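Local coordinates for SusD superfamily protein (Parabacteroides distasonis, PDB 3OTN), which probably binds carbohydrate or another nutrient at the outer membrane, as a member of the SusD family of glycan-capturing proteins, at residues Leu71-Asp74 / Arg75-Tyr78; Tyr125-Tyr128 / Leu129-Phe133; Tyr213-Ser216 / Ala217-Ser220; Tyr367-Ala370 / Gln371-Asp375. All blocks are in the same frame, centred on the assembly; numbering follows the deposited sequence.

Contact 1: Leu71-Asp74 / Arg75-Tyr78; sequences LVSD and RSLY. With EDO (1,2-ethanediol), chain L.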
# COMPACT_ATOMS: atom_id res chain seq x y z
N LEU A 71 9.73 -1.41 -20.73
CA LEU A 71 8.89 -1.89 -21.82
C LEU A 71 7.50 -2.32 -21.34
O LEU A 71 6.84 -3.10 -22.00
CB LEU A 71 9.55 -3.09 -22.50
CG LEU A 71 10.91 -2.86 -23.14
CD1 LEU A 71 11.35 -4.16 -23.82
CD2 LEU A 71 10.82 -1.69 -24.12
N VAL A 72 7.08 -1.82 -20.21
CA VAL A 72 5.72 -1.98 -19.73
C VAL A 72 4.74 -1.55 -20.84
O VAL A 72 4.97 -0.54 -21.55
CB VAL A 72 5.52 -1.20 -18.41
CG1 VAL A 72 4.05 -1.16 -17.97
CG2 VAL A 72 6.36 -1.87 -17.30
N SER A 73 3.70 -2.36 -21.03
CA SER A 73 2.73 -2.17 -22.12
C SER A 73 1.33 -2.46 -21.62
O SER A 73 1.13 -2.87 -20.45
CB SER A 73 3.04 -3.10 -23.30
OG SER A 73 2.64 -4.44 -23.04
N ASP A 74 0.34 -2.27 -22.50
CA ASP A 74 -1.05 -2.59 -22.16
C ASP A 74 -1.28 -4.09 -21.95
O ASP A 74 -2.32 -4.47 -21.47
CB ASP A 74 -2.02 -2.01 -23.21
CG ASP A 74 -1.72 -2.46 -24.61
OD1 ASP A 74 -0.87 -3.38 -24.81
OD2 ASP A 74 -2.32 -1.85 -25.53
N ARG A 75 -0.31 -4.93 -22.32
CA ARG A 75 -0.33 -6.37 -22.04
C ARG A 75 0.45 -6.78 -20.77
O ARG A 75 0.48 -7.96 -20.43
CB ARG A 75 0.24 -7.15 -23.22
CG ARG A 75 -0.64 -7.17 -24.41
CD ARG A 75 0.09 -7.81 -25.59
NE ARG A 75 -0.74 -7.79 -26.77
CZ ARG A 75 -1.74 -8.64 -27.02
NH1 ARG A 75 -2.03 -9.64 -26.19
NH2 ARG A 75 -2.42 -8.51 -28.15
N SER A 76 1.08 -5.85 -20.07
CA SER A 76 1.83 -6.22 -18.84
C SER A 76 0.94 -6.83 -17.75
O SER A 76 -0.28 -6.64 -17.72
CB SER A 76 2.62 -5.03 -18.32
OG SER A 76 3.67 -4.72 -19.25
N LEU A 77 1.55 -7.61 -16.89
CA LEU A 77 0.85 -8.20 -15.77
C LEU A 77 0.36 -7.18 -14.74
O LEU A 77 0.76 -6.00 -14.74
CB LEU A 77 1.77 -9.23 -15.09
CG LEU A 77 2.21 -10.44 -15.93
CD1 LEU A 77 3.15 -11.32 -15.14
CD2 LEU A 77 1.00 -11.23 -16.43
N TYR A 78 -0.52 -7.66 -13.87
CA TYR A 78 -1.06 -6.94 -12.70
C TYR A 78 -2.10 -5.88 -12.99
O TYR A 78 -3.06 -5.75 -12.24
CB TYR A 78 0.06 -6.36 -11.81
CG TYR A 78 1.24 -7.27 -11.71
CD1 TYR A 78 1.08 -8.56 -11.23
CD2 TYR A 78 2.51 -6.89 -12.16
CE1 TYR A 78 2.12 -9.45 -11.18
CE2 TYR A 78 3.61 -7.80 -12.10
CZ TYR A 78 3.39 -9.09 -11.60
OH TYR A 78 4.40 -10.04 -11.52
C1 EDO L . 6.59 2.20 -22.25
O1 EDO L . 6.97 1.17 -21.34
C2 EDO L . 7.53 2.15 -23.44
O2 EDO L . 8.79 2.61 -22.97
O HOH W 1 -3.11 -6.07 -19.42
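Ser73 and Ser76 close the type I beta turn that runs from one to the other, and three hydrogen bonds hold it. One is the defining backbone bond, from Ser76 N to Ser73 O at 3.0 Å. The other two use the serine hydroxyl oxygens as acceptors for main-chain N-H groups. Ser73 N points almost straight at Ser76 OG, 3.0 Å away with an angle of 169° at the hydrogen, so this pair of residues is tied in both directions. With OG of Ser76 anti to its own carbonyl carbon (chi1 -68°), the hydroxyl is turned back across the mouth of the turn. Inside the turn, Arg75 N reaches Ser73 OG at 3.1 Å.

Van der Waals contact is slight: Val72 CG1 lies 3.8 Å from Ser76 OG, flanking the serine-to-backbone bond, while CB of Arg75 packs 3.6 Å from Ser73 OG before its extended chain leads off the turn.

Solvent molecules occupy the margins. Water 1 lies 2.7 Å from Asp74 O, and a molecule of 1,2-ethanediol, probably from the crystallisation liquor, donates from O1 to Val72 O at 2.6 Å.

The turn lies at the protein surface in the loop joining helix 64-68 to helix 79-100, with Tyr78 as N-cap of the latter. Ser76 OG is also hydrogen-bonded to Asp66 of helix 64-68, Val72 packs on Phe67 of that helix, and the backbone of Asp74 bonds to Leu467 at the start of helix 467-472.

Contact 2: Tyr125-Tyr128 / Leu129-Phe133; sequences YYFY and LVRIF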
# COMPACT_ATOMS: atom_id res chain seq x y z
N TYR A 125 -10.98 2.55 -3.22
CA TYR A 125 -10.79 1.90 -4.53
C TYR A 125 -10.41 2.94 -5.59
O TYR A 125 -9.48 2.71 -6.38
CB TYR A 125 -12.05 1.16 -4.97
CG TYR A 125 -12.36 -0.09 -4.16
CD1 TYR A 125 -11.40 -1.10 -4.00
CD2 TYR A 125 -13.61 -0.31 -3.63
CE1 TYR A 125 -11.67 -2.24 -3.29
CE2 TYR A 125 -13.89 -1.45 -2.91
CZ TYR A 125 -12.91 -2.41 -2.74
OH TYR A 125 -13.19 -3.54 -2.04
N TYR A 126 -11.13 4.07 -5.60
CA TYR A 126 -10.87 5.14 -6.55
C TYR A 126 -9.52 5.80 -6.34
O TYR A 126 -8.86 6.16 -7.32
CB TYR A 126 -11.97 6.21 -6.53
CG TYR A 126 -13.09 5.91 -7.48
CD1 TYR A 126 -12.87 5.93 -8.87
CD2 TYR A 126 -14.35 5.60 -7.01
CE1 TYR A 126 -13.91 5.66 -9.75
CE2 TYR A 126 -15.40 5.35 -7.87
CZ TYR A 126 -15.18 5.34 -9.24
OH TYR A 126 -16.24 5.05 -10.09
N PHE A 127 -9.09 5.95 -5.09
CA PHE A 127 -7.78 6.54 -4.79
C PHE A 127 -6.66 5.68 -5.34
O PHE A 127 -5.68 6.22 -5.81
CB PHE A 127 -7.65 6.77 -3.27
CG PHE A 127 -6.43 7.55 -2.85
CD1 PHE A 127 -6.08 8.74 -3.47
CD2 PHE A 127 -5.68 7.12 -1.77
CE1 PHE A 127 -4.97 9.47 -3.03
CE2 PHE A 127 -4.58 7.84 -1.31
CZ PHE A 127 -4.21 9.00 -1.95
N TYR A 128 -6.79 4.35 -5.26
CA TYR A 128 -5.80 3.46 -5.90
C TYR A 128 -5.89 3.61 -7.44
O TYR A 128 -4.87 3.86 -8.09
CB TYR A 128 -5.96 2.00 -5.49
CG TYR A 128 -5.30 1.72 -4.19
CD1 TYR A 128 -5.87 2.17 -2.99
CD2 TYR A 128 -4.04 1.13 -4.14
CE1 TYR A 128 -5.23 1.94 -1.75
CE2 TYR A 128 -3.40 0.90 -2.93
CZ TYR A 128 -3.99 1.29 -1.74
OH TYR A 128 -3.34 1.03 -0.56
N LEU A 129 -7.11 3.55 -7.98
CA LEU A 129 -7.28 3.69 -9.44
C LEU A 129 -6.67 4.97 -10.02
O LEU A 129 -5.93 4.92 -11.03
CB LEU A 129 -8.75 3.60 -9.83
CG LEU A 129 -9.38 2.23 -9.78
CD1 LEU A 129 -10.90 2.45 -9.97
CD2 LEU A 129 -8.83 1.33 -10.91
N VAL A 130 -6.93 6.11 -9.39
CA VAL A 130 -6.44 7.38 -9.96
C VAL A 130 -4.93 7.50 -9.87
O VAL A 130 -4.32 8.08 -10.77
CB VAL A 130 -7.11 8.69 -9.38
CG1 VAL A 130 -8.60 8.77 -9.75
CG2 VAL A 130 -6.90 8.82 -7.88
N ARG A 131 -4.33 6.96 -8.81
CA ARG A 131 -2.87 7.03 -8.63
C ARG A 131 -2.11 6.12 -9.59
O ARG A 131 -1.05 6.49 -10.06
CB ARG A 131 -2.48 6.70 -7.19
CG ARG A 131 -2.82 7.84 -6.22
CD ARG A 131 -2.35 7.56 -4.83
NE ARG A 131 -3.04 6.42 -4.25
CZ ARG A 131 -2.69 5.83 -3.11
NH1 ARG A 131 -1.66 6.29 -2.40
NH2 ARG A 131 -3.39 4.79 -2.69
N ILE A 132 -2.70 4.97 -9.89
CA ILE A 132 -2.11 3.95 -10.76
C ILE A 132 -2.30 4.31 -12.23
O ILE A 132 -1.33 4.25 -12.99
CB ILE A 132 -2.72 2.53 -10.46
CG1 ILE A 132 -2.31 2.08 -9.06
CG2 ILE A 132 -2.26 1.46 -11.50
CD1 ILE A 132 -3.04 0.81 -8.52
N PHE A 133 -3.53 4.68 -12.61
CA PHE A 133 -3.93 4.84 -14.00
C PHE A 133 -4.25 6.23 -14.44
O PHE A 133 -4.44 6.44 -15.64
CB PHE A 133 -5.20 3.99 -14.27
CG PHE A 133 -5.01 2.52 -14.01
CD1 PHE A 133 -4.30 1.73 -14.91
CD2 PHE A 133 -5.59 1.92 -12.91
CE1 PHE A 133 -4.13 0.37 -14.69
CE2 PHE A 133 -5.43 0.56 -12.68
CZ PHE A 133 -4.71 -0.22 -13.56
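Arg131 folds back along its helix to lie flat on the ring of Phe127, one turn earlier. The guanidinium and ring planes are only 9° apart, with centres separated by 3.7 Å, a stacked cation-pi pair; CD of Arg131 adds a CH-pi contact over the same ring. Tyr128 makes a second cation-pi contact, with Arg131 CZ 4.7 Å from the centroid of its ring. Here Arg131 NH2 sits over the ring face, 3.5 Å from Tyr128 CE1, and the two planes stand 77° apart, so the guanidinium approaches edge-on.

The bend of the arginine chain at chi3 (-65°) brings NE back to the helix, where it donates to Phe127 O at 3.1 Å from above the carbonyl plane. The same oxygen takes a long, weak bond from Arg131 N. A leucine here, lacking the guanidinium, would probably leave Phe127 O without its side-chain donor and the Phe127 and Tyr128 rings freer to shift.

Elsewhere on the helix, Tyr126 CD1 touches Leu129 CD1 at 4.1 Å, and the main-chain bond from Ile132 N to Tyr128 O continues the alpha-helical ladder.

Outward, Phe426 makes another cation-pi contact with Arg131, and Asp196 gives it a long, weak ion pair. The segment ends helix 108-133: Phe127 packs on helix 187-202, Tyr126 and Val130 on helix 156-172, and Leu129 on helix 79-100, consistent with the TPR-like helical packing of SusD-family proteins.

Contact 3: Tyr213-Ser216 / Ala217-Ser220; sequences YAES and AKRS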
# COMPACT_ATOMS: atom_id res chain seq x y z
N TYR A 213 -2.19 20.71 2.01
CA TYR A 213 -1.28 20.20 3.05
C TYR A 213 -1.86 20.43 4.46
O TYR A 213 -1.77 19.56 5.31
CB TYR A 213 0.10 20.87 3.01
CG TYR A 213 0.92 20.57 1.79
CD1 TYR A 213 1.38 19.28 1.54
CD2 TYR A 213 1.29 21.59 0.91
CE1 TYR A 213 2.20 19.01 0.43
CE2 TYR A 213 2.09 21.33 -0.20
CZ TYR A 213 2.53 20.04 -0.44
OH TYR A 213 3.30 19.76 -1.54
N ALA A 214 -2.43 21.62 4.69
CA ALA A 214 -3.01 21.91 6.01
C ALA A 214 -4.24 21.02 6.26
O ALA A 214 -4.42 20.54 7.39
CB ALA A 214 -3.38 23.37 6.13
N GLU A 215 -5.07 20.78 5.24
CA GLU A 215 -6.22 19.87 5.42
C GLU A 215 -5.74 18.45 5.76
O GLU A 215 -6.36 17.77 6.58
CB GLU A 215 -7.12 19.86 4.19
CG GLU A 215 -7.86 21.16 3.97
CD GLU A 215 -8.75 21.54 5.13
OE1 GLU A 215 -9.55 20.68 5.57
OE2 GLU A 215 -8.67 22.71 5.59
N SER A 216 -4.64 18.02 5.14
CA SER A 216 -4.02 16.69 5.42
C SER A 216 -3.58 16.59 6.87
O SER A 216 -3.98 15.66 7.59
CB SER A 216 -2.81 16.41 4.51
OG SER A 216 -2.17 15.16 4.81
N ALA A 217 -2.74 17.55 7.27
CA ALA A 217 -2.19 17.63 8.62
C ALA A 217 -3.28 17.57 9.72
O ALA A 217 -3.05 16.92 10.74
CB ALA A 217 -1.28 18.89 8.79
N LYS A 218 -4.44 18.20 9.48
CA LYS A 218 -5.57 18.17 10.41
C LYS A 218 -5.98 16.72 10.72
O LYS A 218 -6.21 16.34 11.89
CB LYS A 218 -6.78 18.93 9.81
CG LYS A 218 -7.92 19.25 10.78
CD LYS A 218 -9.25 19.67 10.09
CE LYS A 218 -9.19 21.03 9.36
NZ LYS A 218 -10.46 21.38 8.60
N ARG A 219 -6.08 15.91 9.67
CA ARG A 219 -6.55 14.54 9.81
C ARG A 219 -5.56 13.63 10.51
O ARG A 219 -5.94 12.87 11.38
CB ARG A 219 -6.97 13.92 8.48
CG ARG A 219 -8.40 14.23 8.08
CD ARG A 219 -8.68 15.66 7.97
NE ARG A 219 -10.04 15.97 7.60
CZ ARG A 219 -10.41 17.12 7.04
NH1 ARG A 219 -9.52 18.07 6.76
NH2 ARG A 219 -11.69 17.33 6.76
N SER A 220 -4.30 13.67 10.09
CA SER A 220 -3.27 12.86 10.73
C SER A 220 -3.08 13.26 12.20
O SER A 220 -2.86 12.38 13.05
CB SER A 220 -1.96 12.89 9.92
OG SER A 220 -1.61 14.22 9.60
O HOH W 2 -0.82 14.50 7.07
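A salt-bridge network on helix 210-225 joins Glu215 to Lys218 and Arg219, three and four residues further on. In the conformers modelled here, a single oxygen, Glu215 OE1, takes both cations: Arg219 NH1 at 2.9 Å on the anti side and Lys218 NZ at 3.2 Å on the syn side, both from the same face of the carboxylate plane. The oxygen lies in the guanidinium plane, while the carboxylate is turned 68° against it. Bent at chi2 (58°), the Arg219 chain doubles back so that NH1 also donates to the backbone Glu215 O, 3.2 Å away.

Such i to i+3 and i to i+4 ion pairs bridge successive turns of an alpha-helix, here alongside main-chain bonds such as Ala217 N to Tyr213 O. Beyond the segments, Arg219 NE forms a salt bridge with Glu172, which links this helix to helix 156-172. A methionine in place of Arg219 would probably leave Glu172 without this partner and Glu215 OE1 with the less certain Lys218 arm.

On another side of the helix, water 2 bridges the hydroxyls of Ser216 and Ser220, lying 2.7 Å from Ser216 OG, to which it donates. Ser216 OG is also hydrogen-bonded to Ala195 O of helix 187-202.

Contact 4: Tyr367-Ala370 / Gln371-Asp375; sequences YAEA and QVNAD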
# COMPACT_ATOMS: atom_id res chain seq x y z
N TYR A 367 1.86 13.21 8.72
CA TYR A 367 1.74 14.45 9.49
C TYR A 367 2.98 15.34 9.35
O TYR A 367 2.83 16.53 9.02
CB TYR A 367 1.44 14.25 10.99
CG TYR A 367 1.38 15.60 11.73
CD1 TYR A 367 0.23 16.39 11.69
CD2 TYR A 367 2.49 16.10 12.40
CE1 TYR A 367 0.20 17.65 12.32
CE2 TYR A 367 2.46 17.34 13.04
CZ TYR A 367 1.31 18.11 12.98
OH TYR A 367 1.29 19.32 13.60
N ALA A 368 4.17 14.79 9.62
CA ALA A 368 5.43 15.56 9.50
C ALA A 368 5.57 16.19 8.11
O ALA A 368 5.96 17.35 7.99
CB ALA A 368 6.67 14.70 9.80
N GLU A 369 5.26 15.42 7.07
CA GLU A 369 5.38 15.91 5.69
C GLU A 369 4.41 17.04 5.39
O GLU A 369 4.81 18.09 4.92
CB GLU A 369 5.26 14.77 4.66
CG GLU A 369 5.47 15.27 3.22
CD GLU A 369 5.63 14.16 2.17
OE1 GLU A 369 5.59 12.98 2.53
OE2 GLU A 369 5.84 14.49 0.98
N ALA A 370 3.14 16.82 5.67
CA ALA A 370 2.12 17.85 5.46
C ALA A 370 2.40 19.12 6.27
O ALA A 370 2.23 20.25 5.76
CB ALA A 370 0.72 17.30 5.83
N GLN A 371 2.79 18.94 7.53
CA GLN A 371 3.02 20.05 8.46
C GLN A 371 4.16 20.93 7.97
O GLN A 371 4.02 22.16 7.91
CB GLN A 371 3.28 19.55 9.90
CG GLN A 371 3.39 20.65 10.93
CD GLN A 371 4.82 21.18 11.09
OE1 GLN A 371 5.75 20.40 11.24
NE2 GLN A 371 4.98 22.50 11.08
N VAL A 372 5.29 20.31 7.62
CA VAL A 372 6.42 21.09 7.15
C VAL A 372 6.12 21.81 5.81
O VAL A 372 6.59 22.92 5.58
CB VAL A 372 7.75 20.30 7.07
CG1 VAL A 372 7.77 19.33 5.90
CG2 VAL A 372 8.91 21.29 6.96
N ASN A 373 5.35 21.17 4.95
CA ASN A 373 4.95 21.76 3.68
C ASN A 373 3.96 22.91 3.88
O ASN A 373 4.08 23.94 3.24
CB ASN A 373 4.36 20.68 2.74
CG ASN A 373 5.42 19.98 1.88
OD1 ASN A 373 6.03 20.60 1.03
ND2 ASN A 373 5.59 18.67 2.07
N ALA A 374 2.97 22.74 4.75
CA ALA A 374 2.03 23.84 5.05
C ALA A 374 2.75 25.00 5.72
O ALA A 374 2.71 26.13 5.23
CB ALA A 374 0.88 23.36 5.93
N ASP A 375 3.41 24.72 6.84
CA ASP A 375 3.99 25.77 7.69
C ASP A 375 5.38 26.27 7.25
O ASP A 375 5.86 27.27 7.78
CB ASP A 375 4.07 25.30 9.16
CG ASP A 375 2.70 24.98 9.75
OD1 ASP A 375 1.69 25.54 9.28
OD2 ASP A 375 2.63 24.16 10.70
O HOH W 3 6.27 16.89 -0.02
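Glu369 O is gripped by two N-H groups of Asn373, one from the backbone and one from the side chain. Asn373 N donates at 3.1 Å as the regular helical bond, while ND2 comes to the same oxygen at 3.0 Å, from the opposite face of the carbonyl plane and well above it. The hydrogen bond from ND2 is the more bent, 142° at the hydrogen. With both donors in place, the Asn373 amide is held against the preceding turn, its ND2 beside Glu369 CG. Water 3 then accepts from Asn373 ND2 and donates to Glu369 OE2 at 2.6 Å, linking the two side chains at their ends.

This is the C-terminal part of helix 360-375, within the SusD family region, where Ala370 and Tyr367 pack against helix 210-225. Glu369 reaches outward from it to a salt bridge with Arg430 and a hydrogen bond with Trp411, so its carboxylate, buried in the fold, has both charged and neutral partners.

On another side of the helix the Tyr367 ring is overlaid by Gln371. Gln371 CB makes a CH-pi contact over one face, 4.1 Å from the ring centroid, and CG lies 3.6 Å from Tyr367 OH. The glutamine bends sharply at chi2 (-89°), and NE2 makes a nearly linear bond of 2.9 Å to the anti lone pair of Asp375 OD2 at the helix end. NE2 also bonds Thr377 O. Its other amide atom, OE1, accepts from Ser382 and from the backbone of Asn379, whose side chain also binds Tyr367 OH.

In the fold
Along the chain the four contacts come in series. Contact 1 lies in the loop that leads into helix 79-100, the helix on which Leu129 of contact 2 packs; their centres are about 17 Å apart and their nearest atoms about 6 Å. Contacts 3 and 4, on helices 210-225 and 360-375, have centres about 8 Å apart and touch directly: Ser220 OG lies 3.4 Å from Tyr367 CB, and Tyr213 packs on Asn373. Helix 187-202 lies between contacts 2 and 3, touching Phe127 and Ser216. The centres of contacts 1 and 3 are about 35 Å apart, on opposite sides of the chain's centre, so the set spans a largely helical fold from surface loop to distant helix pair.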